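Local atomic coordinates of probable sulfate-binding lipoprotein SubI (Mycobacterium tuberculosis, PDB entry 6DDN), a protein that probably binds sulfate outside the membrane as the solute-binding component of a sulfate transport system. Residues R155-L160 / L183-A188; D159-G164 / I200-T205. One frame throughout, in Å; residues are numbered along the deposited sequence.

Contact 1. Residues R155-L160 / L183-A188; sequences RDWDDL and LAPYAA. With SO4 (sulfate ion), chain G.
Over one face of the Trp157 indole lies the ring of Pro185, with its CB 3.8 Å from the centroid of the six-membered ring and 15° off the ring normal, a CH-pi contact. Pro185 CD sits on the same face, 3.6 Å from Trp157 CH2. The methyls of Ala184 and Ala188 come in obliquely: Ala184 CB reaches Trp157 CZ2 at 3.5 Å, and Ala188 CB meets Trp157 CD1 on the pyrrole side at 3.9 Å. Three small residues of helix 177-190 thus make a shallow bed for one large aromatic. With CG anti to the carbonyl carbon and beside the backbone N (chi1 -75°), Trp157 sends its ring from the 155-160 loop onto that bed. Pro185 lays CB and CD over the indole face and, having no N-H, makes no bond to the preceding turn, where the helix is kinked. Phe144 packs edge-to-face on the indole, and NE1 is hydrogen-bonded to Gln257 O, so the polar edge of the buried ring is satisfied.

Behind the tryptophan the loop is tied up by carboxylates. Asp156 OD2 accepts from Asp159 N in an Asx motif, while Asp159 OD2 takes both Arg155 N, at 2.7 Å, and Asp156 N, which approach from opposite faces of the carboxylate plane. Trp157 N donates a hydrogen bond to O2 of a sulfate ion at 2.8 Å, nearly straight (170°), and Gln257 N holds the same ion. This sulfate probably came from the crystallisation liquor, so it need not mark the transport site. Between the two segments the chemistry is wholly apolar, which implies that they meet by shape and dispersion; just beyond them, a salt bridge from Asp158 OD1 to Lys189 adds a polar tie to the same helix.

Contact 2. Residues D159-G164 / I200-T205; sequences DLLRPG and IDFVNT
This is a partly buried apolar contact between a loop and a helix, at the periphery of a periplasmic-binding-protein fold, its centre about 23 Å from the centre of the chain. The 159-164 loop, on its way from strand 138-147 to strand 167-168, meets residues 200-205 of helix 196-210 through Leu161, while Leu160 packs on Leu206 of the same helix. Leu161 divides its two methyls between two residues one helical turn apart. Leu161 CD1 goes to Phe202, 3.5 Å from CE2 and 3.6 Å from CD2, approaching the ring obliquely; Leu161 CD2 goes to Thr205, 3.9 Å from Thr205 CG2 and 3.8 Å from Thr205 C. The side chains of Leu161 and Thr205 cross at about a right angle.

Phe202 does not point straight at the loop from its helix. Its CG lies anti to the backbone N (chi1 176°), and the ring then extends far enough for its CE2 to meet Leu161, while the rest of the side chain reaches Trp157, Pro185 and Lys189. Leu161 is also packed against Leu206 and His210, so the leucine lies along a good length of the same helix.

Past the leucine the loop is fastened to itself. Arg162 NH1 forms a salt bridge with Asp159 OD1 at 3.0 Å: the acceptor lies in the guanidinium plane, yet the donor arrives from above the carboxylate plane. The same guanidinium group also reaches the backbone carbonyls of Lys152 and Asn153. On the helix, the polar branch of Thr205 turns back into its own backbone: Thr205 OG1 donates to Asp201 O at 3.0 Å, nearly in line with the carbonyl, and Thr205 N donates to that oxygen too.

How the contacts relate
Both contacts start from one connection, the loop between strands 138-147 and 167-168, and share Asp159 and Leu160; they divide between two helices that are consecutive in the chain. Contact 1 is the buried one, with an indole lying on small residues of helix 177-190. Contact 2, its centre about 9 Å from that of contact 1, is nearer the surface, where a branched aliphatic side chain meets helix 196-210. The two are continuous: Phe202 CZ packs 3.3 Å from Trp157 O, and Phe202 CE1 touches Pro185 CB. Apolar packing crosses both interfaces, but their polar surroundings differ: strand 257-267 satisfies the buried indole N-H, whereas a salt bridge braces the more exposed loop.

Contact 1. Residues R155-L160 / L183-A188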
# COMPACT_ATOMS: atom_id res chain seq x y z
N ARG A 155 20.18 -5.72 -5.23
CA ARG A 155 19.66 -6.89 -4.53
C ARG A 155 19.32 -6.65 -3.07
O ARG A 155 18.59 -7.48 -2.49
CB ARG A 155 20.65 -8.06 -4.61
CG ARG A 155 21.15 -8.40 -6.01
CD ARG A 155 20.19 -9.30 -6.76
NE ARG A 155 20.50 -9.33 -8.19
CZ ARG A 155 19.67 -9.77 -9.13
NH1 ARG A 155 18.46 -10.21 -8.81
NH2 ARG A 155 20.04 -9.76 -10.40
N ASP A 156 19.80 -5.59 -2.44
CA ASP A 156 19.59 -5.42 -1.01
C ASP A 156 19.64 -3.93 -0.65
O ASP A 156 19.96 -3.08 -1.49
CB ASP A 156 20.60 -6.25 -0.20
CG ASP A 156 22.03 -5.74 -0.32
OD1 ASP A 156 22.92 -6.39 0.27
OD2 ASP A 156 22.29 -4.72 -0.99
N TRP A 157 19.34 -3.63 0.61
CA TRP A 157 19.23 -2.24 1.04
C TRP A 157 20.56 -1.51 0.95
O TRP A 157 20.58 -0.31 0.68
CB TRP A 157 18.67 -2.17 2.46
CG TRP A 157 17.21 -2.45 2.51
CD1 TRP A 157 16.60 -3.55 3.04
CD2 TRP A 157 16.16 -1.63 1.99
NE1 TRP A 157 15.24 -3.47 2.89
CE2 TRP A 157 14.94 -2.29 2.25
CE3 TRP A 157 16.12 -0.39 1.34
CZ2 TRP A 157 13.71 -1.76 1.88
CZ3 TRP A 157 14.90 0.13 0.98
CH2 TRP A 157 13.71 -0.55 1.25
N ASP A 158 21.67 -2.21 1.18
CA ASP A 158 22.98 -1.58 1.03
C ASP A 158 23.22 -1.13 -0.41
O ASP A 158 23.97 -0.17 -0.64
CB ASP A 158 24.08 -2.54 1.47
CG ASP A 158 24.26 -2.58 2.97
OD1 ASP A 158 23.82 -1.62 3.64
OD2 ASP A 158 24.85 -3.56 3.48
N ASP A 159 22.59 -1.79 -1.38
CA ASP A 159 22.76 -1.40 -2.78
C ASP A 159 22.20 -0.01 -3.06
O ASP A 159 22.62 0.62 -4.04
CB ASP A 159 22.10 -2.43 -3.70
CG ASP A 159 22.93 -3.68 -3.86
OD1 ASP A 159 24.17 -3.58 -3.86
OD2 ASP A 159 22.34 -4.77 -4.00
N LEU A 160 21.26 0.47 -2.25
CA LEU A 160 20.69 1.80 -2.46
C LEU A 160 21.63 2.91 -2.03
O LEU A 160 21.40 4.07 -2.39
CB LEU A 160 19.36 1.94 -1.72
CG LEU A 160 18.25 0.94 -2.00
CD1 LEU A 160 16.89 1.54 -1.65
CD2 LEU A 160 18.27 0.45 -3.44
N LEU A 183 9.94 2.65 6.30
CA LEU A 183 9.87 1.73 7.43
C LEU A 183 10.71 0.48 7.17
O LEU A 183 11.39 -0.01 8.08
CB LEU A 183 8.42 1.34 7.69
CG LEU A 183 7.61 2.34 8.51
CD1 LEU A 183 6.12 2.07 8.36
CD2 LEU A 183 8.03 2.28 9.97
N ALA A 184 10.67 -0.04 5.95
CA ALA A 184 11.43 -1.26 5.64
C ALA A 184 12.93 -1.09 5.85
O ALA A 184 13.52 -1.92 6.56
CB ALA A 184 11.11 -1.72 4.22
N PRO A 185 13.60 -0.07 5.30
CA PRO A 185 15.03 0.06 5.55
C PRO A 185 15.35 0.40 7.00
O PRO A 185 16.40 -0.02 7.51
CB PRO A 185 15.46 1.18 4.60
CG PRO A 185 14.25 2.01 4.47
CD PRO A 185 13.12 1.02 4.43
N TYR A 186 14.47 1.14 7.68
CA TYR A 186 14.68 1.38 9.10
C TYR A 186 14.60 0.08 9.89
O TYR A 186 15.50 -0.23 10.68
CB TYR A 186 13.65 2.38 9.63
CG TYR A 186 13.68 2.47 11.14
CD1 TYR A 186 14.71 3.14 11.79
CD2 TYR A 186 12.70 1.87 11.91
CE1 TYR A 186 14.75 3.22 13.17
CE2 TYR A 186 12.74 1.94 13.29
CZ TYR A 186 13.76 2.61 13.91
OH TYR A 186 13.80 2.69 15.29
N ALA A 187 13.53 -0.68 9.69
CA ALA A 187 13.39 -1.96 10.38
C ALA A 187 14.53 -2.90 10.05
O ALA A 187 15.02 -3.64 10.91
CB ALA A 187 12.04 -2.60 10.04
N ALA A 188 14.98 -2.89 8.79
CA ALA A 188 16.06 -3.79 8.38
C ALA A 188 17.38 -3.40 9.02
O ALA A 188 18.06 -4.23 9.64
CB ALA A 188 16.18 -3.81 6.86
S SO4 G . 18.77 -6.45 3.64
O1 SO4 G . 17.36 -6.19 3.86
O2 SO4 G . 19.16 -5.86 2.37
O3 SO4 G . 19.56 -5.86 4.71
O4 SO4 G . 18.99 -7.90 3.61

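Contact 2. Residues D159-G164 / I200-T205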
# COMPACT_ATOMS: atom_id res chain seq x y z
N ASP A 159 22.59 -1.79 -1.38
CA ASP A 159 22.76 -1.40 -2.78
C ASP A 159 22.20 -0.01 -3.06
O ASP A 159 22.62 0.62 -4.04
CB ASP A 159 22.10 -2.43 -3.70
CG ASP A 159 22.93 -3.68 -3.86
OD1 ASP A 159 24.17 -3.58 -3.86
OD2 ASP A 159 22.34 -4.77 -4.00
N LEU A 160 21.26 0.47 -2.25
CA LEU A 160 20.69 1.80 -2.46
C LEU A 160 21.63 2.91 -2.03
O LEU A 160 21.40 4.07 -2.39
CB LEU A 160 19.36 1.94 -1.72
CG LEU A 160 18.25 0.94 -2.00
CD1 LEU A 160 16.89 1.54 -1.65
CD2 LEU A 160 18.27 0.45 -3.44
N LEU A 161 22.68 2.59 -1.26
CA LEU A 161 23.68 3.56 -0.84
C LEU A 161 24.93 3.52 -1.70
O LEU A 161 25.96 4.07 -1.30
CB LEU A 161 24.05 3.33 0.63
CG LEU A 161 22.94 3.54 1.66
CD1 LEU A 161 23.51 3.43 3.06
CD2 LEU A 161 22.28 4.89 1.45
N ARG A 162 24.88 2.88 -2.85
CA ARG A 162 26.05 2.83 -3.70
C ARG A 162 26.22 4.16 -4.45
O ARG A 162 25.23 4.87 -4.69
CB ARG A 162 25.95 1.68 -4.69
CG ARG A 162 26.50 0.37 -4.14
CD ARG A 162 25.88 -0.83 -4.83
NE ARG A 162 25.99 -0.73 -6.28
CZ ARG A 162 25.40 -1.56 -7.13
NH1 ARG A 162 24.65 -2.56 -6.68
NH2 ARG A 162 25.55 -1.38 -8.44
N PRO A 163 27.45 4.52 -4.81
CA PRO A 163 27.68 5.82 -5.45
C PRO A 163 26.90 5.96 -6.75
O PRO A 163 26.98 5.10 -7.63
CB PRO A 163 29.19 5.83 -5.69
CG PRO A 163 29.75 4.84 -4.73
CD PRO A 163 28.70 3.79 -4.55
N GLY A 164 26.15 7.05 -6.86
CA GLY A 164 25.44 7.37 -8.07
C GLY A 164 24.07 6.75 -8.22
O GLY A 164 23.38 7.04 -9.20
N ILE A 200 18.02 4.95 11.75
CA ILE A 200 17.90 6.36 11.39
C ILE A 200 19.07 6.77 10.50
O ILE A 200 18.88 7.44 9.48
CB ILE A 200 17.83 7.23 12.66
CG1 ILE A 200 16.64 6.83 13.53
CG2 ILE A 200 17.75 8.70 12.28
CD1 ILE A 200 15.33 7.41 13.08
N ASP A 201 20.29 6.38 10.88
CA ASP A 201 21.46 6.79 10.11
C ASP A 201 21.44 6.22 8.70
O ASP A 201 21.96 6.85 7.77
CB ASP A 201 22.74 6.37 10.84
CG ASP A 201 23.00 7.19 12.08
OD1 ASP A 201 22.10 7.97 12.48
OD2 ASP A 201 24.10 7.07 12.66
N PHE A 202 20.85 5.04 8.50
CA PHE A 202 20.71 4.52 7.15
C PHE A 202 19.71 5.36 6.35
O PHE A 202 20.02 5.81 5.24
CB PHE A 202 20.27 3.06 7.17
CG PHE A 202 20.02 2.49 5.80
CD1 PHE A 202 18.78 2.62 5.20
CD2 PHE A 202 21.03 1.85 5.12
CE1 PHE A 202 18.56 2.11 3.93
CE2 PHE A 202 20.81 1.33 3.86
CZ PHE A 202 19.58 1.46 3.26
N VAL A 203 18.50 5.54 6.89
CA VAL A 203 17.50 6.38 6.24
C VAL A 203 18.06 7.77 5.99
O VAL A 203 17.81 8.39 4.95
CB VAL A 203 16.22 6.42 7.09
CG1 VAL A 203 15.29 7.53 6.61
CG2 VAL A 203 15.51 5.07 7.05
N ASN A 204 18.84 8.29 6.95
CA ASN A 204 19.51 9.57 6.79
C ASN A 204 20.34 9.60 5.51
O ASN A 204 20.16 10.48 4.66
CB ASN A 204 20.40 9.82 8.01
CG ASN A 204 20.43 11.28 8.42
OD1 ASN A 204 20.46 12.17 7.58
ND2 ASN A 204 20.41 11.52 9.73
N THR A 205 21.24 8.64 5.36
CA THR A 205 22.10 8.61 4.18
C THR A 205 21.31 8.29 2.92
O THR A 205 21.61 8.81 1.84
CB THR A 205 23.23 7.59 4.38
OG1 THR A 205 23.84 7.80 5.66
CG2 THR A 205 24.28 7.75 3.29